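Local coordinates for dual specificity protein phosphatase 8 (Homo sapiens, PDB 4JMK) that probably removes phosphate from phosphotyrosine, phosphoserine and phosphothreonine in proteins, and so turns down mitogen-activated protein kinases, at residues I98-I103 with I125-N130; W66-I71 with I103-G108. The protein carries 1 engineered substitution. All coordinates share one frame; numbering follows the deposited sequence.

Contact 1: I98-I103 with I125-N130; sequences IAIAYI and ISPNFN
Ile-100 reaches out from helix 94-107 and meets Ile-125 and Pro-127 with its terminal methyl. The packed part is small and wholly apolar: Ile-100 CD1 lies 4.2 Å from Ile-125 CD1, and the same Ile-100 CD1 lies 4.4 Å from Pro-127 CG, so one methyl meets both Ile-125 and Pro-127, at relaxed van der Waals distance. The torsions explain this reach. In Ile-100 the CG2 branch is anti to the backbone N, which leaves CG1 beside that N (chi1 -65°), and an extended chi2 of 162° then carries CD1 outward. The two isoleucines meet tip to tip through their CD1 methyls. Branched, apolar residues suit a place where Ile-100 also packs on Ala-114 and Val-118 of helix 111-121 and on Leu-135 of helix 129-148. This is the helical side of the cysteine-phosphatase fold, where helix 94-107 follows the phosphate-binding loop and the segment 125-130 leads into the last long helix. In contrast to this buried apolar cluster, Ser-126 and Phe-129 are exposed and stay clear of helix segment 98-103. The backbone of the loop is tied down separately, Ile-125 O accepting from Lys-119 NZ. Asn-128 is the N-cap of helix 129-148: its OD1 takes a weak bond from Asn-130 N, at 3.1 Å and bent to 141°, and Ser-93 OG bonds to its backbone N.

Contact 2: W66-I71 with I103-G108; sequences WLDKSI and IMKTMG
Between segments 66-71 and 103-108, which belong to helices 67-79 and 94-107, the nearest CA atoms are those of Ile-71 and Lys-105, 8.3 Å apart, a gap that side chains must bridge. Lys-105 does so with its aliphatic stem. With CG anti to the backbone N (chi1 -172°), the chain runs out extended as far as CE and turns only at its last torsion, so Lys-105 CD comes to 3.6 Å from Ile-71 CD1. The CG2 branch of Ile-71 reaches the same methylene, Lys-105 CD, at 3.9 Å, and the isoleucine lies slantwise to the lysine stem. Isoleucine suits the buried end of this contact, and lysine its solvent-facing edge, since methylenes can cover the isoleucine while the amine stays near the surface. Asp-68, one turn before Ile-71, crosses the lysine at about a right angle; its OD1 is 3.9 Å from Lys-105 CE. This oxygen also hydrogen-bonds to Tyr-138 OH of helix 129-148, whose side chain touches Ile-71 and Lys-105 as well. Since Asp-68 OD1 and Lys-105 NZ are 4.4 Å apart, beyond a salt bridge, the opposite charges probably add only a mild attraction, and the cohesion between these two segments is chiefly that of hydrocarbon against hydrocarbon.

Helix 94-107 serves both contacts; its two segments overlap at Ile-103, which packs instead on Phe-117 and Val-118 of helix 111-121. Their centres are 11 Å apart: contact 1 looks from the helix toward the loop before helix 129-148, contact 2 toward helix 67-79. Packing joins them directly, with Tyr-102 CD1 3.8 Å from Ile-71 CG2 and Ala-101 CB 4.0 Å from Leu-67 CD2. Helix 129-148 adds a second tie, for Tyr-138 of contact 2 also packs on Ala-101 of segment 98-103. Only contact 1 comes near the active site, the side chain of Ile-125 lying about 9 Å from that of Ser-88, engineered at the predicted phosphocysteine position; contact 2 sits away from it, partly at the surface.

Contact 1: I98-I103 with I125-N130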
ATOM      1  N   ILE A  98       1.419   0.709   3.649  1.00 14.93           N
ATOM      2  CA  ILE A  98       2.018   0.265   2.385  1.00 13.87           C
ATOM      3  C   ILE A  98       2.035   1.378   1.338  1.00 15.90           C
ATOM      4  O   ILE A  98       3.066   1.607   0.687  1.00 14.21           O
ATOM      5  CB  ILE A  98       1.333  -1.009   1.860  1.00 15.93           C
ATOM      6  CG1 ILE A  98       1.695  -2.179   2.779  1.00 18.60           C
ATOM      7  CG2 ILE A  98       1.753  -1.319   0.395  1.00 12.56           C
ATOM      8  CD1 ILE A  98       0.880  -3.459   2.539  1.00 22.85           C
ATOM      9  N   ALA A  99       0.915   2.089   1.195  1.00 15.96           N
ATOM     10  CA  ALA A  99       0.841   3.223   0.269  1.00 14.99           C
ATOM     11  C   ALA A  99       1.886   4.280   0.601  1.00 11.76           C
ATOM     12  O   ALA A  99       2.521   4.845  -0.307  1.00 12.24           O
ATOM     13  CB  ALA A  99      -0.550   3.839   0.294  1.00 14.26           C
ATOM     14  N   ILE A 100       2.054   4.558   1.891  1.00 14.47           N
ATOM     15  CA  ILE A 100       3.046   5.559   2.320  1.00 14.19           C
ATOM     16  C   ILE A 100       4.445   5.108   1.941  1.00 14.60           C
ATOM     17  O   ILE A 100       5.215   5.892   1.392  1.00 13.55           O
ATOM     18  CB  ILE A 100       2.961   5.863   3.842  1.00 15.29           C
ATOM     19  CG1 ILE A 100       1.609   6.511   4.151  1.00 13.06           C
ATOM     20  CG2 ILE A 100       4.090   6.812   4.269  1.00 12.71           C
ATOM     21  CD1 ILE A 100       1.207   6.479   5.626  1.00 12.23           C
ATOM     22  N   ALA A 101       4.779   3.851   2.224  1.00 19.00           N
ATOM     23  CA  ALA A 101       6.095   3.328   1.844  1.00 17.94           C
ATOM     24  C   ALA A 101       6.329   3.406   0.331  1.00 17.53           C
ATOM     25  O   ALA A 101       7.442   3.685  -0.123  1.00 14.91           O
ATOM     26  CB  ALA A 101       6.263   1.890   2.344  1.00 17.86           C
ATOM     27  N   TYR A 102       5.290   3.144  -0.459  1.00 14.31           N
ATOM     28  CA  TYR A 102       5.444   3.193  -1.907  1.00 12.78           C
ATOM     29  C   TYR A 102       5.846   4.591  -2.372  1.00 15.97           C
ATOM     30  O   TYR A 102       6.705   4.752  -3.248  1.00 13.76           O
ATOM     31  CB  TYR A 102       4.153   2.759  -2.615  1.00 14.47           C
ATOM     32  CG  TYR A 102       4.298   2.827  -4.114  1.00 18.96           C
ATOM     33  CD1 TYR A 102       4.899   1.789  -4.820  1.00 13.61           C
ATOM     34  CD2 TYR A 102       3.867   3.940  -4.825  1.00 15.70           C
ATOM     35  CE1 TYR A 102       5.058   1.864  -6.207  1.00 12.86           C
ATOM     36  CE2 TYR A 102       4.018   4.019  -6.205  1.00 14.42           C
ATOM     37  CZ  TYR A 102       4.612   2.977  -6.880  1.00 16.85           C
ATOM     38  OH  TYR A 102       4.766   3.054  -8.244  1.00 15.05           O
ATOM     39  N   ILE A 103       5.215   5.605  -1.795  1.00 14.33           N
ATOM     40  CA  ILE A 103       5.521   6.980  -2.165  1.00 14.50           C
ATOM     41  C   ILE A 103       6.915   7.352  -1.708  1.00 13.74           C
ATOM     42  O   ILE A 103       7.662   8.013  -2.438  1.00 16.65           O
ATOM     43  CB  ILE A 103       4.467   7.941  -1.601  1.00 15.81           C
ATOM     44  CG1 ILE A 103       3.148   7.700  -2.334  1.00 24.11           C
ATOM     45  CG2 ILE A 103       4.873   9.387  -1.777  1.00 18.69           C
ATOM     46  CD1 ILE A 103       1.998   8.304  -1.645  1.00 29.48           C
ATOM     47  N   ILE A 125      -7.037   8.086   7.389  1.00 17.59           N
ATOM     48  CA  ILE A 125      -5.999   7.108   7.739  1.00 22.67           C
ATOM     49  C   ILE A 125      -5.491   7.397   9.139  1.00 25.25           C
ATOM     50  O   ILE A 125      -5.471   8.549   9.581  1.00 27.79           O
ATOM     51  CB  ILE A 125      -4.800   7.039   6.753  1.00 18.45           C
ATOM     52  CG1 ILE A 125      -3.961   8.320   6.772  1.00 22.13           C
ATOM     53  CG2 ILE A 125      -5.261   6.675   5.340  1.00 12.89           C
ATOM     54  CD1 ILE A 125      -2.575   8.133   6.176  1.00 19.40           C
ATOM     55  N   SER A 126      -5.108   6.341   9.841  1.00 20.34           N
ATOM     56  CA  SER A 126      -4.639   6.467  11.215  1.00 23.84           C
ATOM     57  C   SER A 126      -3.790   5.258  11.562  1.00 23.33           C
ATOM     58  O   SER A 126      -4.191   4.448  12.400  1.00 22.30           O
ATOM     59  CB  SER A 126      -5.829   6.530  12.166  1.00 33.79           C
ATOM     60  OG  SER A 126      -5.386   6.604  13.514  1.00 51.69           O
ATOM     61  N   PRO A 127      -2.621   5.118  10.906  1.00 25.29           N
ATOM     62  CA  PRO A 127      -1.855   3.878  11.084  1.00 24.91           C
ATOM     63  C   PRO A 127      -1.378   3.736  12.518  1.00 21.64           C
ATOM     64  O   PRO A 127      -0.998   4.730  13.167  1.00 21.55           O
ATOM     65  CB  PRO A 127      -0.660   4.053  10.132  1.00 21.15           C
ATOM     66  CG  PRO A 127      -1.068   5.156   9.172  1.00 23.32           C
ATOM     67  CD  PRO A 127      -1.929   6.065  10.013  1.00 23.02           C
ATOM     68  N   ASN A 128      -1.426   2.517  13.040  1.00 16.41           N
ATOM     69  CA  ASN A 128      -0.993   2.322  14.411  1.00 24.27           C
ATOM     70  C   ASN A 128       0.502   2.633  14.504  1.00 21.12           C
ATOM     71  O   ASN A 128       1.234   2.592  13.498  1.00 17.19           O
ATOM     72  CB  ASN A 128      -1.325   0.924  14.905  1.00 29.76           C
ATOM     73  CG  ASN A 128      -0.135   0.011  14.889  1.00 42.63           C
ATOM     74  OD1 ASN A 128       0.436  -0.305  15.932  1.00 50.29           O
ATOM     75  ND2 ASN A 128       0.253  -0.425  13.707  1.00 46.53           N
ATOM     76  N   PHE A 129       0.941   2.999  15.694  1.00 15.99           N
ATOM     77  CA  PHE A 129       2.297   3.513  15.868  1.00 20.00           C
ATOM     78  C   PHE A 129       3.360   2.495  15.474  1.00 17.57           C
ATOM     79  O   PHE A 129       4.436   2.861  14.991  1.00 16.29           O
ATOM     80  CB  PHE A 129       2.506   3.925  17.322  1.00 19.30           C
ATOM     81  CG  PHE A 129       1.681   5.110  17.735  1.00 19.36           C
ATOM     82  CD1 PHE A 129       1.036   5.128  18.965  1.00 25.02           C
ATOM     83  CD2 PHE A 129       1.573   6.217  16.907  1.00 22.13           C
ATOM     84  CE1 PHE A 129       0.285   6.227  19.358  1.00 29.34           C
ATOM     85  CE2 PHE A 129       0.825   7.313  17.292  1.00 27.67           C
ATOM     86  CZ  PHE A 129       0.177   7.320  18.516  1.00 24.81           C
ATOM     87  N   ASN A 130       3.074   1.223  15.724  1.00 17.95           N
ATOM     88  CA  ASN A 130       3.995   0.152  15.359  1.00 18.57           C
ATOM     89  C   ASN A 130       4.314   0.188  13.852  1.00 16.52           C
ATOM     90  O   ASN A 130       5.479   0.098  13.449  1.00 17.92           O
ATOM     91  CB  ASN A 130       3.409  -1.196  15.803  1.00 23.32           C
ATOM     92  CG  ASN A 130       4.151  -2.391  15.225  1.00 33.17           C
ATOM     93  OD1 ASN A 130       5.375  -2.492  15.338  1.00 32.58           O
ATOM     94  ND2 ASN A 130       3.409  -3.305  14.598  1.00 31.65           N
TER

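Contact 2: W66-I71 with I103-G108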
ATOM      1  N   TRP A  66       7.757  -7.130   3.985  1.00 18.19           N
ATOM      2  CA  TRP A  66       6.762  -7.252   2.919  1.00 18.70           C
ATOM      3  C   TRP A  66       6.753  -6.012   2.056  1.00 19.03           C
ATOM      4  O   TRP A  66       6.122  -6.002   1.008  1.00 16.62           O
ATOM      5  CB  TRP A  66       5.363  -7.438   3.513  1.00 18.51           C
ATOM      6  CG  TRP A  66       5.154  -8.780   4.132  1.00 20.02           C
ATOM      7  CD1 TRP A  66       5.081  -9.074   5.465  1.00 28.26           C
ATOM      8  CD2 TRP A  66       4.970 -10.018   3.436  1.00 28.43           C
ATOM      9  NE1 TRP A  66       4.873 -10.425   5.641  1.00 28.37           N
ATOM     10  CE2 TRP A  66       4.802 -11.027   4.410  1.00 32.99           C
ATOM     11  CE3 TRP A  66       4.935 -10.375   2.084  1.00 30.32           C
ATOM     12  CZ2 TRP A  66       4.594 -12.370   4.069  1.00 39.56           C
ATOM     13  CZ3 TRP A  66       4.735 -11.704   1.750  1.00 30.03           C
ATOM     14  CH2 TRP A  66       4.566 -12.684   2.739  1.00 28.28           C
ATOM     15  N   LEU A  67       7.442  -4.963   2.497  1.00 17.03           N
ATOM     16  CA  LEU A  67       7.350  -3.671   1.815  1.00 18.55           C
ATOM     17  C   LEU A  67       7.960  -3.692   0.415  1.00 19.67           C
ATOM     18  O   LEU A  67       7.338  -3.239  -0.538  1.00 19.80           O
ATOM     19  CB  LEU A  67       7.966  -2.550   2.669  1.00 23.24           C
ATOM     20  CG  LEU A  67       7.175  -2.230   3.944  1.00 21.98           C
ATOM     21  CD1 LEU A  67       7.866  -1.140   4.789  1.00 18.04           C
ATOM     22  CD2 LEU A  67       5.746  -1.823   3.588  1.00 24.03           C
ATOM     23  N   ASP A  68       9.159  -4.239   0.273  1.00 23.55           N
ATOM     24  CA  ASP A  68       9.777  -4.271  -1.048  1.00 23.68           C
ATOM     25  C   ASP A  68       8.966  -5.091  -2.070  1.00 24.40           C
ATOM     26  O   ASP A  68       8.845  -4.687  -3.227  1.00 21.80           O
ATOM     27  CB  ASP A  68      11.229  -4.752  -0.962  1.00 29.34           C
ATOM     28  CG  ASP A  68      12.192  -3.643  -0.531  1.00 38.84           C
ATOM     29  OD1 ASP A  68      11.917  -2.442  -0.793  1.00 38.28           O
ATOM     30  OD2 ASP A  68      13.236  -3.982   0.057  1.00 45.52           O
ATOM     31  N   LYS A  69       8.399  -6.219  -1.641  1.00 18.91           N
ATOM     32  CA  LYS A  69       7.570  -7.039  -2.530  1.00 20.62           C
ATOM     33  C   LYS A  69       6.224  -6.389  -2.856  1.00 17.60           C
ATOM     34  O   LYS A  69       5.708  -6.542  -3.966  1.00 17.57           O
ATOM     35  CB  LYS A  69       7.359  -8.443  -1.945  1.00 24.21           C
ATOM     36  CG  LYS A  69       8.602  -9.323  -2.023  1.00 40.50           C
ATOM     37  CD  LYS A  69       8.268 -10.785  -1.729  1.00 52.39           C
ATOM     38  CE  LYS A  69       9.492 -11.689  -1.858  1.00 59.45           C
ATOM     39  NZ  LYS A  69       9.939 -12.218  -0.531  1.00 67.23           N
ATOM     40  N   SER A  70       5.646  -5.689  -1.883  1.00 16.94           N
ATOM     41  CA  SER A  70       4.422  -4.910  -2.114  1.00 12.27           C
ATOM     42  C   SER A  70       4.664  -3.807  -3.142  1.00 16.17           C
ATOM     43  O   SER A  70       3.875  -3.599  -4.064  1.00 15.69           O
ATOM     44  CB  SER A  70       3.971  -4.265  -0.797  1.00 17.53           C
ATOM     45  OG  SER A  70       3.673  -5.237   0.191  1.00 18.46           O
ATOM     46  N   ILE A  71       5.774  -3.098  -2.992  1.00 15.21           N
ATOM     47  CA  ILE A  71       6.141  -2.062  -3.948  1.00 19.04           C
ATOM     48  C   ILE A  71       6.372  -2.630  -5.359  1.00 18.38           C
ATOM     49  O   ILE A  71       5.913  -2.054  -6.350  1.00 18.15           O
ATOM     50  CB  ILE A  71       7.348  -1.264  -3.404  1.00 15.63           C
ATOM     51  CG1 ILE A  71       6.898  -0.453  -2.184  1.00 19.67           C
ATOM     52  CG2 ILE A  71       7.966  -0.349  -4.462  1.00 17.53           C
ATOM     53  CD1 ILE A  71       8.049   0.209  -1.413  1.00 21.30           C
ATOM     54  N   ILE A 103       5.215   5.605  -1.795  1.00 14.33           N
ATOM     55  CA  ILE A 103       5.521   6.980  -2.165  1.00 14.50           C
ATOM     56  C   ILE A 103       6.915   7.352  -1.708  1.00 13.74           C
ATOM     57  O   ILE A 103       7.662   8.013  -2.438  1.00 16.65           O
ATOM     58  CB  ILE A 103       4.467   7.941  -1.601  1.00 15.81           C
ATOM     59  CG1 ILE A 103       3.148   7.700  -2.334  1.00 24.11           C
ATOM     60  CG2 ILE A 103       4.873   9.387  -1.777  1.00 18.69           C
ATOM     61  CD1 ILE A 103       1.998   8.304  -1.645  1.00 29.48           C
ATOM     62  N   MET A 104       7.280   6.903  -0.510  1.00 15.02           N
ATOM     63  CA  MET A 104       8.635   7.145  -0.003  1.00 18.60           C
ATOM     64  C   MET A 104       9.714   6.644  -0.960  1.00 15.02           C
ATOM     65  O   MET A 104      10.629   7.373  -1.331  1.00 22.77           O
ATOM     66  CB  MET A 104       8.823   6.419   1.322  1.00 19.39           C
ATOM     67  CG  MET A 104       8.190   7.085   2.503  1.00 25.34           C
ATOM     68  SD  MET A 104       8.299   6.034   3.968  1.00 29.63           S
ATOM     69  CE  MET A 104      10.058   6.108   4.215  1.00 20.08           C
ATOM     70  N   LYS A 105       9.610   5.382  -1.342  1.00 16.04           N
ATOM     71  CA  LYS A 105      10.610   4.768  -2.191  1.00 20.04           C
ATOM     72  C   LYS A 105      10.583   5.348  -3.599  1.00 22.14           C
ATOM     73  O   LYS A 105      11.633   5.597  -4.180  1.00 18.07           O
ATOM     74  CB  LYS A 105      10.396   3.260  -2.241  1.00 22.42           C
ATOM     75  CG  LYS A 105      11.516   2.501  -2.954  1.00 25.10           C
ATOM     76  CD  LYS A 105      11.305   0.996  -2.839  1.00 29.35           C
ATOM     77  CE  LYS A 105      12.328   0.226  -3.627  1.00 34.61           C
ATOM     78  NZ  LYS A 105      13.677   0.727  -3.340  1.00 38.86           N
ATOM     79  N   THR A 106       9.387   5.559  -4.149  1.00 19.33           N
ATOM     80  CA  THR A 106       9.272   5.994  -5.540  1.00 18.73           C
ATOM     81  C   THR A 106       9.781   7.415  -5.727  1.00 17.94           C
ATOM     82  O   THR A 106      10.484   7.710  -6.694  1.00 22.65           O
ATOM     83  CB  THR A 106       7.815   5.925  -6.014  1.00 18.01           C
ATOM     84  OG1 THR A 106       7.375   4.561  -5.978  1.00 17.06           O
ATOM     85  CG2 THR A 106       7.681   6.466  -7.428  1.00 18.69           C
ATOM     86  N   MET A 107       9.431   8.293  -4.796  1.00 19.78           N
ATOM     87  CA  MET A 107       9.749   9.710  -4.950  1.00 20.75           C
ATOM     88  C   MET A 107      10.992  10.145  -4.174  1.00 18.91           C
ATOM     89  O   MET A 107      11.493  11.256  -4.368  1.00 20.58           O
ATOM     90  CB  MET A 107       8.545  10.562  -4.542  1.00 22.27           C
ATOM     91  CG  MET A 107       7.328  10.357  -5.432  1.00 24.72           C
ATOM     92  SD  MET A 107       7.729  10.801  -7.142  1.00 37.09           S
ATOM     93  CE  MET A 107       7.941  12.558  -6.927  1.00 23.45           C
ATOM     94  N   GLY A 108      11.504   9.282  -3.303  1.00 14.93           N
ATOM     95  CA  GLY A 108      12.630   9.675  -2.466  1.00 17.85           C
ATOM     96  C   GLY A 108      12.165  10.703  -1.450  1.00 23.70           C
ATOM     97  O   GLY A 108      12.918  11.590  -1.032  1.00 21.52           O
TER